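Local coordinates for ThiJ/PfpI domain protein (Brachyspira murdochii, PDB 4HCJ) that is of no established function but belongs to the DJ-1/PfpI family, is possibly a hydrolase, and binds magnesium ions, at residues Lys6-Gly16 and Phe31-Ser42; Asn146-Val154 and Ser161-Val172. All coordinates share one frame; numbering follows the deposited sequence.

How the contacts relate
From the N terminus, the chain runs through strand 9-13 at once, passes through helix 21-33 and returns in strand 37-42, and contact 1 closes that first excursion by pairing the two strands side by side. Contact 2 opens only after contact 1 is complete: strands 147-150 and 153-156 turn back on each other, and helix 162-174 then covers them, closing the short connection from strand 153-156. The two contacts are therefore in series, neither nested nor crossed, with centres about 14 Å apart. Both reach the same mixed sheet, the first joining neighbouring strands in its interior, the second covering its 147-150 edge. They meet where F31 of contact 1 packs against A166, V169 and V170 of contact 2.

Contact 1: residues Lys6-Gly16 and Phe31-Ser42; sequences KTNNILYVMSG and FESAGYKTKVSS
A beta-alpha-beta crossover opens this alpha-beta-alpha sandwich: strand 9-13, helix 21-33 and strand 37-42, the two strands lying parallel and adjacent. Residues N9 to V13 pair in order with K37 to S41, and backbone bonds alternate between them, that from Y12 N to K39 O being nearly straight at 176°. On the face carrying I10 and Y12, the ring of F31, from the helix end, packs against both side chains. I10 CD1 sits over one face of the F31 ring, 3.7 Å from its centroid, and also meets Y36 CB at 3.6 Å. In I10, CG1 lies beside the backbone N (chi1 -66°), and the extended second torsion (172°) then sends CD1 to F31 and Y36. Y12 passes T38 to bring its OH within 3.2 Å of F31 CD2, and that hydroxyl bonds S27 of the helix. Just ahead of the strand, K6 NZ donates to Y36 OH at 3.0 Å; N174 also bonds this hydroxyl, and L176 the lysine. Were Y36 an alanine, K6 and N174 would probably both lose the hydroxyl and a gap open beside N8. Farther along, Y12 O accepts twice from S41, from N at 2.8 Å and OG at 2.9 Å.

Contact 2: residues Asn146-Val154 and Ser161-Val172; sequences NVVVSGNIV and SSKDFANAVVGV
V147, V149 and V154 form a ridge of methyl groups that meets helix 162-172, a worked example of helix-on-sheet packing in which strand 147-150 and the helix run nearly parallel, their axes 19° apart and 8.7 Å at closest approach. The match is wholly one of shape, for no hydrogen bond crosses it. A168 supplies the hollow: its short CB lets the strand valines close in, V147 CG1 coming to 3.7 Å from A168 CB while V149 CG2 approaches that same methyl. The two branches of V147 divide the work. With CG1 anti to the backbone N (chi1 -179°), CG2 lies beside that N and rests on the first helical turn, 3.7 Å from D164 CB and equally near F165 N.

One turn beyond A168, V172 is the bump. Its CG2 meets V149 CG1 tip to tip at 3.8 Å and, also end on, reaches V154 CG2 at 4.2 Å, so one methyl fills the space between valines of two successive strands. V154 CG1 rests in the notch where V169 packs on the F165 ring, 3.9 Å from V169 CG2 and touching F165 CE1, and V154 O lies at the edge of the F165 ring, near its plane. Where the helix begins, S161 OG lies against N146 CB at 3.3 Å, and N157 hydrogen-bonds both side chains.

Around this interface, F165 continues onto A105 and I107 of strand 103-107, V172 touches I103 of that strand, and A166 and N167 pack against I30 of helix 21-33.

Contact 1: residues Lys6-Gly16 and Phe31-Ser42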
loop_
_atom_site.group_PDB
_atom_site.type_symbol
_atom_site.label_atom_id
_atom_site.label_comp_id
_atom_site.label_asym_id
_atom_site.label_seq_id
_atom_site.Cartn_x
_atom_site.Cartn_y
_atom_site.Cartn_z
ATOM N N LYS A 6 -1.096 3.974 -19.244
ATOM C CA LYS A 6 -0.788 4.707 -18.021
ATOM C C LYS A 6 -1.892 5.704 -17.701
ATOM O O LYS A 6 -2.393 6.410 -18.584
ATOM C CB LYS A 6 0.555 5.421 -18.121
ATOM C CG LYS A 6 1.038 5.905 -16.776
ATOM C CD LYS A 6 2.385 6.562 -16.839
ATOM C CE LYS A 6 2.853 6.913 -15.435
ATOM N NZ LYS A 6 4.074 7.752 -15.465
ATOM N N THR A 7 -2.251 5.756 -16.425
ATOM C CA THR A 7 -3.422 6.494 -15.976
ATOM C C THR A 7 -3.109 7.688 -15.082
ATOM O O THR A 7 -3.966 8.534 -14.861
ATOM C CB THR A 7 -4.357 5.553 -15.181
ATOM O OG1 THR A 7 -3.711 5.138 -13.963
ATOM C CG2 THR A 7 -4.742 4.324 -16.008
ATOM N N ASN A 8 -1.904 7.726 -14.521
ATOM C CA ASN A 8 -1.556 8.722 -13.514
ATOM C C ASN A 8 -2.497 8.670 -12.308
ATOM O O ASN A 8 -2.752 9.691 -11.680
ATOM C CB ASN A 8 -1.466 10.150 -14.081
ATOM C CG ASN A 8 -0.367 10.297 -15.132
ATOM O OD1 ASN A 8 0.500 9.440 -15.277
ATOM N ND2 ASN A 8 -0.393 11.411 -15.854
ATOM N N ASN A 9 -2.978 7.467 -11.981
ATOM C CA ASN A 9 -3.849 7.252 -10.827
ATOM C C ASN A 9 -3.235 6.213 -9.884
ATOM O O ASN A 9 -2.644 5.226 -10.335
ATOM C CB ASN A 9 -5.213 6.711 -11.255
ATOM C CG ASN A 9 -6.007 7.679 -12.101
ATOM O OD1 ASN A 9 -5.949 8.896 -11.929
ATOM N ND2 ASN A 9 -6.782 7.124 -13.019
ATOM N N ILE A 10 -3.423 6.421 -8.583
ATOM C CA ILE A 10 -2.961 5.505 -7.549
ATOM C C ILE A 10 -4.133 5.115 -6.657
ATOM O O ILE A 10 -4.917 5.971 -6.246
ATOM C CB ILE A 10 -1.833 6.138 -6.710
ATOM C CG1 ILE A 10 -0.590 6.368 -7.569
ATOM C CG2 ILE A 10 -1.502 5.287 -5.468
ATOM C CD1 ILE A 10 0.494 7.156 -6.861
ATOM N N LEU A 11 -4.242 3.826 -6.356
ATOM C CA LEU A 11 -5.251 3.289 -5.451
ATOM C C LEU A 11 -4.672 3.010 -4.074
ATOM O O LEU A 11 -3.637 2.331 -3.983
ATOM C CB LEU A 11 -5.780 1.969 -5.995
ATOM C CG LEU A 11 -6.793 1.242 -5.108
ATOM C CD1 LEU A 11 -8.108 2.031 -5.014
ATOM C CD2 LEU A 11 -7.029 -0.162 -5.613
ATOM N N TYR A 12 -5.327 3.480 -3.016
ATOM C CA TYR A 12 -5.042 3.023 -1.671
ATOM C C TYR A 12 -5.968 1.874 -1.280
ATOM O O TYR A 12 -7.155 1.866 -1.635
ATOM C CB TYR A 12 -5.240 4.146 -0.672
ATOM C CG TYR A 12 -4.244 5.270 -0.708
ATOM C CD1 TYR A 12 -2.999 5.131 -0.104
ATOM C CD2 TYR A 12 -4.544 6.483 -1.325
ATOM C CE1 TYR A 12 -2.081 6.155 -0.090
ATOM C CE2 TYR A 12 -3.632 7.530 -1.305
ATOM C CZ TYR A 12 -2.406 7.362 -0.690
ATOM O OH TYR A 12 -1.536 8.428 -0.665
ATOM N N VAL A 13 -5.429 0.936 -0.514
ATOM C CA VAL A 13 -6.200 -0.076 0.200
ATOM C C VAL A 13 -5.922 0.132 1.678
ATOM O O VAL A 13 -4.756 0.101 2.095
ATOM C CB VAL A 13 -5.764 -1.502 -0.225
ATOM C CG1 VAL A 13 -6.315 -2.560 0.721
ATOM C CG2 VAL A 13 -6.180 -1.772 -1.671
HETATM N N MSE A 14 -6.962 0.363 2.483
HETATM C CA MSE A 14 -6.737 0.611 3.900
HETATM C C MSE A 14 -7.994 0.352 4.691
HETATM O O MSE A 14 -9.102 0.261 4.143
HETATM C CB MSE A 14 -6.198 2.032 4.141
HETATM C CG MSE A 14 -7.203 3.145 3.921
HETATM SE SE MSE A 14 -6.172 4.775 3.565
HETATM C CE MSE A 14 -7.480 6.090 4.068
ATOM N N SER A 15 -7.820 0.196 5.997
ATOM C CA SER A 15 -8.939 0.011 6.908
ATOM C C SER A 15 -9.715 1.315 7.076
ATOM O O SER A 15 -9.128 2.399 7.184
ATOM C CB SER A 15 -8.438 -0.515 8.259
ATOM O OG SER A 15 -7.516 0.378 8.862
ATOM N N GLY A 16 -11.038 1.192 7.135
ATOM C CA GLY A 16 -11.911 2.342 7.274
ATOM C C GLY A 16 -11.794 3.020 8.622
ATOM O O GLY A 16 -12.117 4.194 8.756
ATOM N N PHE A 31 2.071 12.233 -3.800
ATOM C CA PHE A 31 1.519 11.650 -5.016
ATOM C C PHE A 31 0.775 12.705 -5.830
ATOM O O PHE A 31 0.987 12.843 -7.039
ATOM C CB PHE A 31 0.543 10.522 -4.666
ATOM C CG PHE A 31 1.182 9.284 -4.067
ATOM C CD1 PHE A 31 2.495 8.931 -4.345
ATOM C CD2 PHE A 31 0.433 8.466 -3.232
ATOM C CE1 PHE A 31 3.049 7.792 -3.803
ATOM C CE2 PHE A 31 0.972 7.323 -2.698
ATOM C CZ PHE A 31 2.282 6.978 -2.987
ATOM N N GLU A 32 -0.063 13.495 -5.167
ATOM C CA GLU A 32 -0.807 14.538 -5.866
ATOM C C GLU A 32 0.096 15.573 -6.504
ATOM O O GLU A 32 -0.057 15.909 -7.675
ATOM C CB GLU A 32 -1.770 15.233 -4.914
ATOM C CG GLU A 32 -2.898 14.354 -4.471
ATOM C CD GLU A 32 -3.808 15.049 -3.498
ATOM O OE1 GLU A 32 -4.998 14.756 -3.561
ATOM O OE2 GLU A 32 -3.338 15.882 -2.686
ATOM N N SER A 33 1.042 16.083 -5.728
ATOM C CA SER A 33 1.954 17.092 -6.243
ATOM C C SER A 33 2.674 16.602 -7.493
ATOM O O SER A 33 3.041 17.399 -8.357
ATOM C CB SER A 33 2.972 17.481 -5.180
ATOM O OG SER A 33 3.912 18.380 -5.732
ATOM N N ALA A 34 2.869 15.290 -7.586
ATOM C CA ALA A 34 3.551 14.712 -8.724
ATOM C C ALA A 34 2.626 14.418 -9.916
ATOM O O ALA A 34 3.095 13.962 -10.961
ATOM C CB ALA A 34 4.275 13.432 -8.284
ATOM N N GLY A 35 1.328 14.669 -9.763
ATOM C CA GLY A 35 0.371 14.444 -10.831
ATOM C C GLY A 35 -0.368 13.117 -10.766
ATOM O O GLY A 35 -1.057 12.755 -11.725
ATOM N N TYR A 36 -0.242 12.395 -9.647
ATOM C CA TYR A 36 -0.922 11.111 -9.464
ATOM C C TYR A 36 -2.152 11.315 -8.598
ATOM O O TYR A 36 -2.042 11.531 -7.380
ATOM C CB TYR A 36 0.030 10.058 -8.855
ATOM C CG TYR A 36 1.115 9.686 -9.826
ATOM C CD1 TYR A 36 0.896 8.722 -10.817
ATOM C CD2 TYR A 36 2.335 10.334 -9.802
ATOM C CE1 TYR A 36 1.883 8.423 -11.761
ATOM C CE2 TYR A 36 3.324 10.048 -10.734
ATOM C CZ TYR A 36 3.096 9.093 -11.713
ATOM O OH TYR A 36 4.065 8.815 -12.647
ATOM N N LYS A 37 -3.328 11.210 -9.213
ATOM C CA LYS A 37 -4.578 11.327 -8.477
ATOM C C LYS A 37 -4.887 10.045 -7.737
ATOM O O LYS A 37 -4.695 8.940 -8.250
ATOM C CB LYS A 37 -5.716 11.699 -9.409
ATOM C CG LYS A 37 -5.555 13.105 -9.934
ATOM C CD LYS A 37 -6.845 13.673 -10.472
ATOM C CE LYS A 37 -6.581 14.970 -11.197
ATOM N NZ LYS A 37 -7.163 16.145 -10.521
ATOM N N THR A 38 -5.373 10.197 -6.517
ATOM C CA THR A 38 -5.541 9.048 -5.629
ATOM C C THR A 38 -7.003 8.756 -5.362
ATOM O O THR A 38 -7.857 9.658 -5.373
ATOM C CB THR A 38 -4.789 9.225 -4.274
ATOM O OG1 THR A 38 -5.403 10.257 -3.491
ATOM C CG2 THR A 38 -3.314 9.547 -4.475
ATOM N N LYS A 39 -7.285 7.480 -5.132
ATOM C CA LYS A 39 -8.574 7.027 -4.644
ATOM C C LYS A 39 -8.322 6.111 -3.464
ATOM O O LYS A 39 -7.252 5.500 -3.358
ATOM C CB LYS A 39 -9.342 6.266 -5.730
ATOM C CG LYS A 39 -9.637 7.085 -6.979
ATOM C CD LYS A 39 -10.693 8.133 -6.715
ATOM C CE LYS A 39 -11.049 8.872 -8.002
ATOM N NZ LYS A 39 -11.287 7.909 -9.108
ATOM N N VAL A 40 -9.318 6.005 -2.593
ATOM C CA VAL A 40 -9.273 5.089 -1.455
ATOM C C VAL A 40 -10.288 3.977 -1.662
ATOM O O VAL A 40 -11.469 4.246 -1.934
ATOM C CB VAL A 40 -9.578 5.825 -0.131
ATOM C CG1 VAL A 40 -9.753 4.849 1.016
ATOM C CG2 VAL A 40 -8.494 6.835 0.186
ATOM N N SER A 41 -9.827 2.739 -1.493
ATOM C CA SER A 41 -10.711 1.582 -1.378
ATOM C C SER A 41 -10.685 1.021 0.034
ATOM O O SER A 41 -9.644 1.011 0.708
ATOM C CB SER A 41 -10.410 0.491 -2.409
ATOM O OG SER A 41 -9.175 -0.172 -2.186
ATOM N N SER A 42 -11.845 0.550 0.474
ATOM C CA SER A 42 -11.989 -0.035 1.795
ATOM C C SER A 42 -13.233 -0.910 1.802
ATOM O O SER A 42 -13.728 -1.340 0.761
ATOM C CB SER A 42 -12.016 1.051 2.881
ATOM O OG SER A 42 -11.874 0.498 4.178
#

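Contact 2: residues Asn146-Val154 and Ser161-Val172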
loop_
_atom_site.group_PDB
_atom_site.type_symbol
_atom_site.label_atom_id
_atom_site.label_comp_id
_atom_site.label_asym_id
_atom_site.label_seq_id
_atom_site.Cartn_x
_atom_site.Cartn_y
_atom_site.Cartn_z
ATOM N N ASN A 146 14.767 1.779 5.387
ATOM C CA ASN A 146 13.467 2.407 5.568
ATOM C C ASN A 146 12.509 2.161 4.406
ATOM O O ASN A 146 11.295 2.098 4.617
ATOM C CB ASN A 146 13.650 3.912 5.776
ATOM C CG ASN A 146 14.303 4.216 7.114
ATOM O OD1 ASN A 146 13.806 3.807 8.157
ATOM N ND2 ASN A 146 15.459 4.853 7.090
ATOM N N VAL A 147 13.054 2.074 3.192
ATOM C CA VAL A 147 12.283 1.861 1.969
ATOM C C VAL A 147 13.076 0.911 1.086
ATOM O O VAL A 147 14.317 1.005 1.018
ATOM C CB VAL A 147 12.072 3.190 1.182
ATOM C CG1 VAL A 147 11.248 2.954 -0.074
ATOM C CG2 VAL A 147 11.412 4.242 2.054
ATOM N N VAL A 148 12.384 -0.013 0.424
ATOM C CA VAL A 148 13.030 -0.956 -0.487
ATOM C C VAL A 148 12.236 -1.034 -1.774
ATOM O O VAL A 148 11.038 -1.333 -1.766
ATOM C CB VAL A 148 13.154 -2.386 0.105
ATOM C CG1 VAL A 148 13.796 -3.346 -0.892
ATOM C CG2 VAL A 148 13.912 -2.372 1.429
ATOM N N VAL A 149 12.915 -0.788 -2.894
ATOM C CA VAL A 149 12.334 -0.956 -4.218
ATOM C C VAL A 149 12.881 -2.246 -4.817
ATOM O O VAL A 149 14.099 -2.388 -4.984
ATOM C CB VAL A 149 12.689 0.234 -5.145
ATOM C CG1 VAL A 149 12.198 -0.024 -6.568
ATOM C CG2 VAL A 149 12.115 1.532 -4.589
ATOM N N SER A 150 11.984 -3.173 -5.145
ATOM C CA SER A 150 12.345 -4.458 -5.741
ATOM C C SER A 150 11.507 -4.641 -6.999
ATOM O O SER A 150 10.419 -5.227 -6.961
ATOM C CB SER A 150 12.110 -5.596 -4.740
ATOM O OG SER A 150 12.992 -5.422 -3.646
ATOM N N GLY A 151 11.986 -4.096 -8.113
ATOM C CA GLY A 151 11.209 -4.104 -9.335
ATOM C C GLY A 151 9.940 -3.288 -9.177
ATOM O O GLY A 151 10.001 -2.103 -8.855
ATOM N N ASN A 152 8.792 -3.927 -9.388
ATOM C CA ASN A 152 7.502 -3.259 -9.254
ATOM C C ASN A 152 6.953 -3.286 -7.829
ATOM O O ASN A 152 5.872 -2.770 -7.596
ATOM C CB ASN A 152 6.469 -3.902 -10.179
ATOM C CG ASN A 152 6.719 -3.616 -11.631
ATOM O OD1 ASN A 152 7.594 -2.837 -11.982
ATOM N ND2 ASN A 152 5.940 -4.243 -12.484
ATOM N N ILE A 153 7.681 -3.898 -6.897
ATOM C CA ILE A 153 7.265 -3.973 -5.504
ATOM C C ILE A 153 8.028 -2.922 -4.705
ATOM O O ILE A 153 9.255 -2.837 -4.794
ATOM C CB ILE A 153 7.506 -5.403 -4.948
ATOM C CG1 ILE A 153 6.590 -6.400 -5.663
ATOM C CG2 ILE A 153 7.330 -5.445 -3.433
ATOM C CD1 ILE A 153 6.892 -7.848 -5.376
ATOM N N VAL A 154 7.309 -2.126 -3.919
ATOM C CA VAL A 154 7.935 -1.112 -3.083
ATOM C C VAL A 154 7.389 -1.261 -1.664
ATOM O O VAL A 154 6.178 -1.339 -1.476
ATOM C CB VAL A 154 7.647 0.332 -3.580
ATOM C CG1 VAL A 154 8.382 1.343 -2.717
ATOM C CG2 VAL A 154 8.050 0.479 -5.050
ATOM N N SER A 161 8.633 6.697 7.711
ATOM C CA SER A 161 9.165 6.649 6.359
ATOM C C SER A 161 8.149 7.019 5.283
ATOM O O SER A 161 8.367 6.747 4.110
ATOM C CB SER A 161 9.761 5.266 6.084
ATOM O OG SER A 161 10.831 5.030 6.976
ATOM N N SER A 162 7.048 7.656 5.671
ATOM C CA SER A 162 5.968 7.936 4.727
ATOM C C SER A 162 6.406 8.756 3.510
ATOM O O SER A 162 6.024 8.446 2.366
ATOM C CB SER A 162 4.800 8.644 5.427
ATOM O OG SER A 162 4.286 7.857 6.481
ATOM N N LYS A 163 7.171 9.814 3.750
ATOM C CA LYS A 163 7.594 10.669 2.643
ATOM C C LYS A 163 8.620 9.978 1.741
ATOM O O LYS A 163 8.531 10.036 0.503
ATOM C CB LYS A 163 8.128 12.012 3.161
ATOM C CG LYS A 163 7.061 12.832 3.869
ATOM C CD LYS A 163 7.625 14.113 4.493
ATOM C CE LYS A 163 6.554 14.860 5.298
ATOM N NZ LYS A 163 7.180 15.884 6.186
ATOM N N ASP A 164 9.590 9.310 2.356
ATOM C CA ASP A 164 10.568 8.561 1.571
ATOM C C ASP A 164 9.896 7.479 0.715
ATOM O O ASP A 164 10.265 7.249 -0.445
ATOM C CB ASP A 164 11.610 7.907 2.493
ATOM C CG ASP A 164 12.554 8.910 3.133
ATOM O OD1 ASP A 164 12.675 10.044 2.630
ATOM O OD2 ASP A 164 13.215 8.533 4.123
ATOM N N PHE A 165 8.904 6.814 1.297
ATOM C CA PHE A 165 8.124 5.797 0.605
ATOM C C PHE A 165 7.427 6.406 -0.605
ATOM O O PHE A 165 7.521 5.893 -1.718
ATOM C CB PHE A 165 7.092 5.227 1.579
ATOM C CG PHE A 165 6.052 4.342 0.965
ATOM C CD1 PHE A 165 6.376 3.102 0.439
ATOM C CD2 PHE A 165 4.718 4.746 0.956
ATOM C CE1 PHE A 165 5.389 2.259 -0.058
ATOM C CE2 PHE A 165 3.723 3.910 0.453
ATOM C CZ PHE A 165 4.062 2.669 -0.055
ATOM N N ALA A 166 6.689 7.487 -0.384
ATOM C CA ALA A 166 5.951 8.115 -1.475
ATOM C C ALA A 166 6.895 8.578 -2.586
ATOM O O ALA A 166 6.618 8.386 -3.778
ATOM C CB ALA A 166 5.114 9.267 -0.945
ATOM N N ASN A 167 8.019 9.192 -2.209
ATOM C CA ASN A 167 8.980 9.624 -3.215
ATOM C C ASN A 167 9.516 8.442 -4.027
ATOM O O ASN A 167 9.723 8.559 -5.242
ATOM C CB ASN A 167 10.137 10.396 -2.571
ATOM C CG ASN A 167 9.732 11.786 -2.102
ATOM O OD1 ASN A 167 8.885 12.433 -2.704
ATOM N ND2 ASN A 167 10.372 12.264 -1.031
ATOM N N ALA A 168 9.760 7.310 -3.361
ATOM C CA ALA A 168 10.247 6.125 -4.069
ATOM C C ALA A 168 9.205 5.583 -5.049
ATOM O O ALA A 168 9.534 5.211 -6.173
ATOM C CB ALA A 168 10.674 5.037 -3.085
ATOM N N VAL A 169 7.939 5.555 -4.628
ATOM C CA VAL A 169 6.858 5.121 -5.505
ATOM C C VAL A 169 6.740 6.049 -6.724
ATOM O O VAL A 169 6.617 5.575 -7.861
ATOM C CB VAL A 169 5.528 5.005 -4.736
ATOM C CG1 VAL A 169 4.362 4.770 -5.684
ATOM C CG2 VAL A 169 5.618 3.879 -3.706
ATOM N N VAL A 170 6.780 7.365 -6.493
ATOM C CA VAL A 170 6.742 8.320 -7.601
ATOM C C VAL A 170 7.916 8.076 -8.561
ATOM O O VAL A 170 7.737 8.133 -9.780
ATOM C CB VAL A 170 6.736 9.770 -7.077
ATOM C CG1 VAL A 170 7.010 10.765 -8.218
ATOM C CG2 VAL A 170 5.403 10.085 -6.392
ATOM N N GLY A 171 9.112 7.812 -8.027
ATOM C CA GLY A 171 10.259 7.533 -8.875
ATOM C C GLY A 171 10.030 6.337 -9.786
ATOM O O GLY A 171 10.348 6.372 -10.975
ATOM N N VAL A 172 9.460 5.266 -9.252
ATOM C CA VAL A 172 9.155 4.098 -10.077
ATOM C C VAL A 172 8.098 4.439 -11.135
ATOM O O VAL A 172 8.260 4.140 -12.309
ATOM C CB VAL A 172 8.709 2.906 -9.211
ATOM C CG1 VAL A 172 8.305 1.754 -10.089
ATOM C CG2 VAL A 172 9.819 2.482 -8.234
#